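Local coordinates for nitrate regulatory protein (PDB 4AKK) that senses nitrate and nitrite and binds the leader RNA of the nasF operon to bring about transcription antitermination, at residues A[62-76]-A[99-113]. Numbering follows the deposited sequence.
Sequences LAGQISALVHMLQCE and AALVDEQLTRFYAAL. With EDO (1,2-ethanediol), chain E.
Leu69 and Gln65 of helix 62-76 and Val102 and Gln105 of helix 99-113 interlock as knobs into holes, zipping up an antiparallel helical hairpin of the all-helical nitrate-sensing NIT domain. The axes of the two segments come within 8.6 Å, with 163° between their N-to-C directions. Leu69 drops into the hole formed by Val102, Gln105, Leu106 and Phe109. Its CG stands anti to the backbone N (chi1 177°), which sends the fork across the gap: CD1 lies against Val102 and Leu106, while CD2 sits over one face of the Phe109 ring, 4.2 Å from the centroid, in a CH-pi contact. Ile66 meets the same ring differently, with CG1 at its edge, 3.6 Å from Phe109 CE1. Leu62 CD1 extends this greasy strip to Ala112 and Leu113. On the inner side Leu166 of helix 152-167 packs on both Leu69 and Phe109.

Polar side chains occupy the flank. The amides of Gln65 and Gln105 are nearly coplanar, 22° apart, and their OE1 atoms, two acceptors, stand 3.4 Å from each other. A water sits between them, 2.7 Å from Gln105 OE1; its approach to Gln65 OE1 is modelled so short that the bridge is doubtful. Farther along this flank, Met72 doubles back at chi2 and chi3, laying CG against Gln105 CG and bringing CE to Leu101, doubtfully close to CD1.

At the far end, the extended Glu76 reaches across to Ala99 and Val102, and its OE2 salt-bridges Arg142 of helix 138-147, which also pairs with Asp103. That carboxylate brushes the valine knob, with Glu76 OE1 3.1 Å from Val102 CG2.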
# COMPACT_ATOMS: atom_id res chain seq x y z
N LEU A 62 13.87 21.34 -1.78
CA LEU A 62 13.24 21.08 -0.49
C LEU A 62 13.60 19.68 0.01
O LEU A 62 13.95 19.50 1.18
CB LEU A 62 11.72 21.23 -0.58
CG LEU A 62 11.00 20.97 0.74
CD1 LEU A 62 11.56 21.84 1.86
CD2 LEU A 62 9.49 21.16 0.58
N ALA A 63 13.54 18.69 -0.88
CA ALA A 63 13.94 17.33 -0.52
C ALA A 63 15.39 17.27 -0.04
O ALA A 63 15.70 16.59 0.93
CB ALA A 63 13.72 16.40 -1.69
N GLY A 64 16.27 17.99 -0.73
CA GLY A 64 17.67 18.03 -0.35
C GLY A 64 17.91 18.70 0.99
O GLY A 64 18.74 18.23 1.77
N GLN A 65 17.21 19.80 1.26
CA GLN A 65 17.31 20.48 2.54
C GLN A 65 16.72 19.66 3.69
O GLN A 65 17.20 19.72 4.82
CB GLN A 65 16.65 21.86 2.49
CG GLN A 65 17.38 22.85 1.56
CD GLN A 65 18.89 22.91 1.85
OE1 GLN A 65 19.24 22.98 3.12
NE2 GLN A 65 19.71 22.90 0.94
N ILE A 66 15.68 18.88 3.41
CA ILE A 66 15.11 18.01 4.43
C ILE A 66 16.14 16.95 4.79
O ILE A 66 16.40 16.70 5.96
CB ILE A 66 13.80 17.36 3.95
CG1 ILE A 66 12.66 18.38 4.01
CG2 ILE A 66 13.47 16.12 4.80
CD1 ILE A 66 11.47 18.03 3.16
N SER A 67 16.73 16.35 3.76
CA SER A 67 17.76 15.35 3.95
C SER A 67 18.92 15.86 4.81
O SER A 67 19.41 15.15 5.69
CB SER A 67 18.31 14.90 2.60
OG SER A 67 19.40 14.01 2.78
N ALA A 68 19.36 17.09 4.54
CA ALA A 68 20.50 17.65 5.25
C ALA A 68 20.15 17.96 6.70
O ALA A 68 20.94 17.69 7.61
CB ALA A 68 20.99 18.92 4.55
N LEU A 69 18.97 18.53 6.91
CA LEU A 69 18.51 18.82 8.26
C LEU A 69 18.37 17.53 9.07
O LEU A 69 18.79 17.46 10.22
CB LEU A 69 17.17 19.56 8.21
CG LEU A 69 16.50 19.88 9.55
CD1 LEU A 69 17.42 20.73 10.42
CD2 LEU A 69 15.17 20.59 9.34
N VAL A 70 17.80 16.50 8.46
CA VAL A 70 17.62 15.22 9.12
C VAL A 70 18.98 14.66 9.50
O VAL A 70 19.16 14.12 10.59
CB VAL A 70 16.83 14.22 8.23
CG1 VAL A 70 17.05 12.77 8.69
CG2 VAL A 70 15.35 14.58 8.23
N HIS A 71 19.96 14.82 8.61
CA HIS A 71 21.29 14.29 8.88
C HIS A 71 21.94 14.98 10.10
O HIS A 71 22.48 14.31 10.99
CB HIS A 71 22.19 14.38 7.65
CG HIS A 71 23.57 13.85 7.89
ND1 HIS A 71 23.85 12.50 7.94
CD2 HIS A 71 24.74 14.49 8.15
CE1 HIS A 71 25.14 12.33 8.19
NE2 HIS A 71 25.70 13.52 8.33
N MET A 72 21.88 16.30 10.13
CA MET A 72 22.41 17.05 11.27
C MET A 72 21.68 16.67 12.56
O MET A 72 22.31 16.54 13.62
CB MET A 72 22.33 18.56 11.03
CG MET A 72 23.20 19.10 9.86
SD MET A 72 24.83 18.36 9.49
CE MET A 72 25.50 17.85 11.06
N LEU A 73 20.36 16.52 12.49
CA LEU A 73 19.57 16.11 13.66
C LEU A 73 19.99 14.72 14.14
O LEU A 73 20.02 14.46 15.34
CB LEU A 73 18.07 16.14 13.34
CG LEU A 73 17.47 17.54 13.29
CD1 LEU A 73 16.12 17.50 12.60
CD2 LEU A 73 17.35 18.15 14.68
N GLN A 74 20.32 13.84 13.20
CA GLN A 74 20.85 12.52 13.54
C GLN A 74 22.21 12.62 14.24
O GLN A 74 22.51 11.86 15.16
CB GLN A 74 20.98 11.66 12.27
CG GLN A 74 19.64 11.14 11.71
CD GLN A 74 19.70 10.76 10.23
OE1 GLN A 74 20.61 11.18 9.50
NE2 GLN A 74 18.71 9.99 9.78
N CYS A 75 23.04 13.56 13.80
CA CYS A 75 24.33 13.81 14.47
C CYS A 75 24.08 14.33 15.89
O CYS A 75 24.68 13.86 16.85
CB CYS A 75 25.20 14.79 13.68
SG CYS A 75 25.70 14.21 12.02
N GLU A 76 23.18 15.30 16.01
CA GLU A 76 22.86 15.84 17.32
C GLU A 76 22.26 14.75 18.22
O GLU A 76 22.59 14.66 19.40
CB GLU A 76 21.92 17.04 17.23
CG GLU A 76 21.75 17.79 18.55
CD GLU A 76 21.01 19.11 18.41
OE1 GLU A 76 20.64 19.47 17.28
OE2 GLU A 76 20.80 19.79 19.44
N ALA A 99 24.49 21.06 17.31
CA ALA A 99 23.38 21.99 17.44
C ALA A 99 23.55 23.20 16.53
O ALA A 99 22.57 23.73 15.99
CB ALA A 99 23.22 22.43 18.91
N ALA A 100 24.79 23.65 16.35
CA ALA A 100 25.09 24.78 15.48
C ALA A 100 24.80 24.43 14.02
O ALA A 100 24.24 25.24 13.27
CB ALA A 100 26.55 25.21 15.64
N LEU A 101 25.19 23.23 13.62
CA LEU A 101 24.95 22.74 12.27
C LEU A 101 23.46 22.59 11.97
O LEU A 101 23.00 22.91 10.86
CB LEU A 101 25.65 21.40 12.06
CG LEU A 101 27.17 21.50 12.10
CD1 LEU A 101 27.79 20.16 11.77
CD2 LEU A 101 27.65 22.57 11.12
N VAL A 102 22.71 22.10 12.95
CA VAL A 102 21.27 21.97 12.81
C VAL A 102 20.64 23.35 12.59
O VAL A 102 19.80 23.53 11.71
CB VAL A 102 20.65 21.34 14.08
CG1 VAL A 102 19.17 21.62 14.14
CG2 VAL A 102 20.95 19.84 14.17
N ASP A 103 21.04 24.31 13.41
CA ASP A 103 20.48 25.66 13.32
C ASP A 103 20.77 26.27 11.94
O ASP A 103 19.92 26.95 11.37
CB ASP A 103 21.07 26.54 14.42
CG ASP A 103 20.57 26.15 15.80
OD1 ASP A 103 19.59 25.37 15.87
OD2 ASP A 103 21.15 26.62 16.80
N GLU A 104 21.96 26.00 11.44
CA GLU A 104 22.36 26.41 10.10
C GLU A 104 21.47 25.77 9.03
O GLU A 104 21.05 26.45 8.08
CB GLU A 104 23.83 26.05 9.86
CG GLU A 104 24.26 25.97 8.41
CD GLU A 104 25.74 25.65 8.27
OE1 GLU A 104 26.50 26.05 9.18
OE2 GLU A 104 26.13 25.00 7.28
N GLN A 105 21.18 24.48 9.17
CA GLN A 105 20.31 23.82 8.20
C GLN A 105 18.84 24.23 8.35
O GLN A 105 18.10 24.26 7.37
CB GLN A 105 20.45 22.29 8.29
CG GLN A 105 21.83 21.78 7.93
CD GLN A 105 22.30 22.23 6.56
OE1 GLN A 105 21.48 22.55 5.69
NE2 GLN A 105 23.61 22.27 6.36
N LEU A 106 18.41 24.54 9.57
CA LEU A 106 17.03 24.98 9.79
C LEU A 106 16.73 26.22 8.96
O LEU A 106 15.66 26.34 8.36
CB LEU A 106 16.81 25.29 11.27
CG LEU A 106 16.29 24.15 12.15
CD1 LEU A 106 16.23 24.57 13.62
CD2 LEU A 106 14.93 23.67 11.65
N THR A 107 17.67 27.15 8.97
CA THR A 107 17.58 28.35 8.16
C THR A 107 17.39 28.01 6.69
O THR A 107 16.50 28.56 6.04
CB THR A 107 18.86 29.18 8.31
OG1 THR A 107 19.05 29.51 9.69
CG2 THR A 107 18.79 30.46 7.48
N ARG A 108 18.23 27.12 6.17
CA ARG A 108 18.12 26.71 4.79
C ARG A 108 16.80 25.98 4.52
O ARG A 108 16.20 26.14 3.46
CB ARG A 108 19.29 25.80 4.42
CG ARG A 108 20.66 26.48 4.38
CD ARG A 108 21.78 25.44 4.32
NE ARG A 108 23.05 25.98 3.86
CZ ARG A 108 23.48 25.90 2.60
NH1 ARG A 108 22.73 25.31 1.68
NH2 ARG A 108 24.65 26.42 2.26
N PHE A 109 16.36 25.17 5.48
CA PHE A 109 15.09 24.44 5.37
C PHE A 109 13.91 25.40 5.29
O PHE A 109 13.03 25.25 4.45
CB PHE A 109 14.92 23.49 6.56
CG PHE A 109 13.53 22.90 6.69
CD1 PHE A 109 13.08 21.93 5.79
CD2 PHE A 109 12.69 23.28 7.72
CE1 PHE A 109 11.81 21.37 5.92
CE2 PHE A 109 11.41 22.74 7.85
CZ PHE A 109 10.97 21.78 6.95
N TYR A 110 13.91 26.38 6.20
CA TYR A 110 12.84 27.37 6.26
C TYR A 110 12.81 28.20 4.97
O TYR A 110 11.74 28.58 4.49
CB TYR A 110 13.01 28.28 7.48
CG TYR A 110 12.58 27.67 8.81
CD1 TYR A 110 11.41 26.93 8.91
CD2 TYR A 110 13.34 27.85 9.96
CE1 TYR A 110 11.01 26.38 10.11
CE2 TYR A 110 12.94 27.29 11.18
CZ TYR A 110 11.78 26.56 11.24
OH TYR A 110 11.37 26.00 12.43
N ALA A 111 13.98 28.45 4.40
CA ALA A 111 14.09 29.16 3.13
C ALA A 111 13.50 28.34 1.99
O ALA A 111 12.71 28.85 1.19
CB ALA A 111 15.54 29.51 2.84
N ALA A 112 13.87 27.06 1.92
CA ALA A 112 13.36 26.17 0.88
C ALA A 112 11.83 26.00 0.97
O ALA A 112 11.20 25.59 -0.00
CB ALA A 112 14.05 24.82 0.93
N LEU A 113 11.24 26.35 2.11
CA LEU A 113 9.78 26.25 2.24
C LEU A 113 9.01 27.37 1.51
O LEU A 113 7.86 27.17 1.12
CB LEU A 113 9.34 26.20 3.71
CG LEU A 113 9.61 24.91 4.50
CD1 LEU A 113 9.12 25.06 5.92
CD2 LEU A 113 8.95 23.72 3.84
C1 EDO E . 16.55 25.97 17.54
O1 EDO E . 17.07 26.34 16.26
C2 EDO E . 15.04 26.22 17.61
O2 EDO E . 14.63 26.26 18.99
O HOH W 1 18.80 22.12 5.33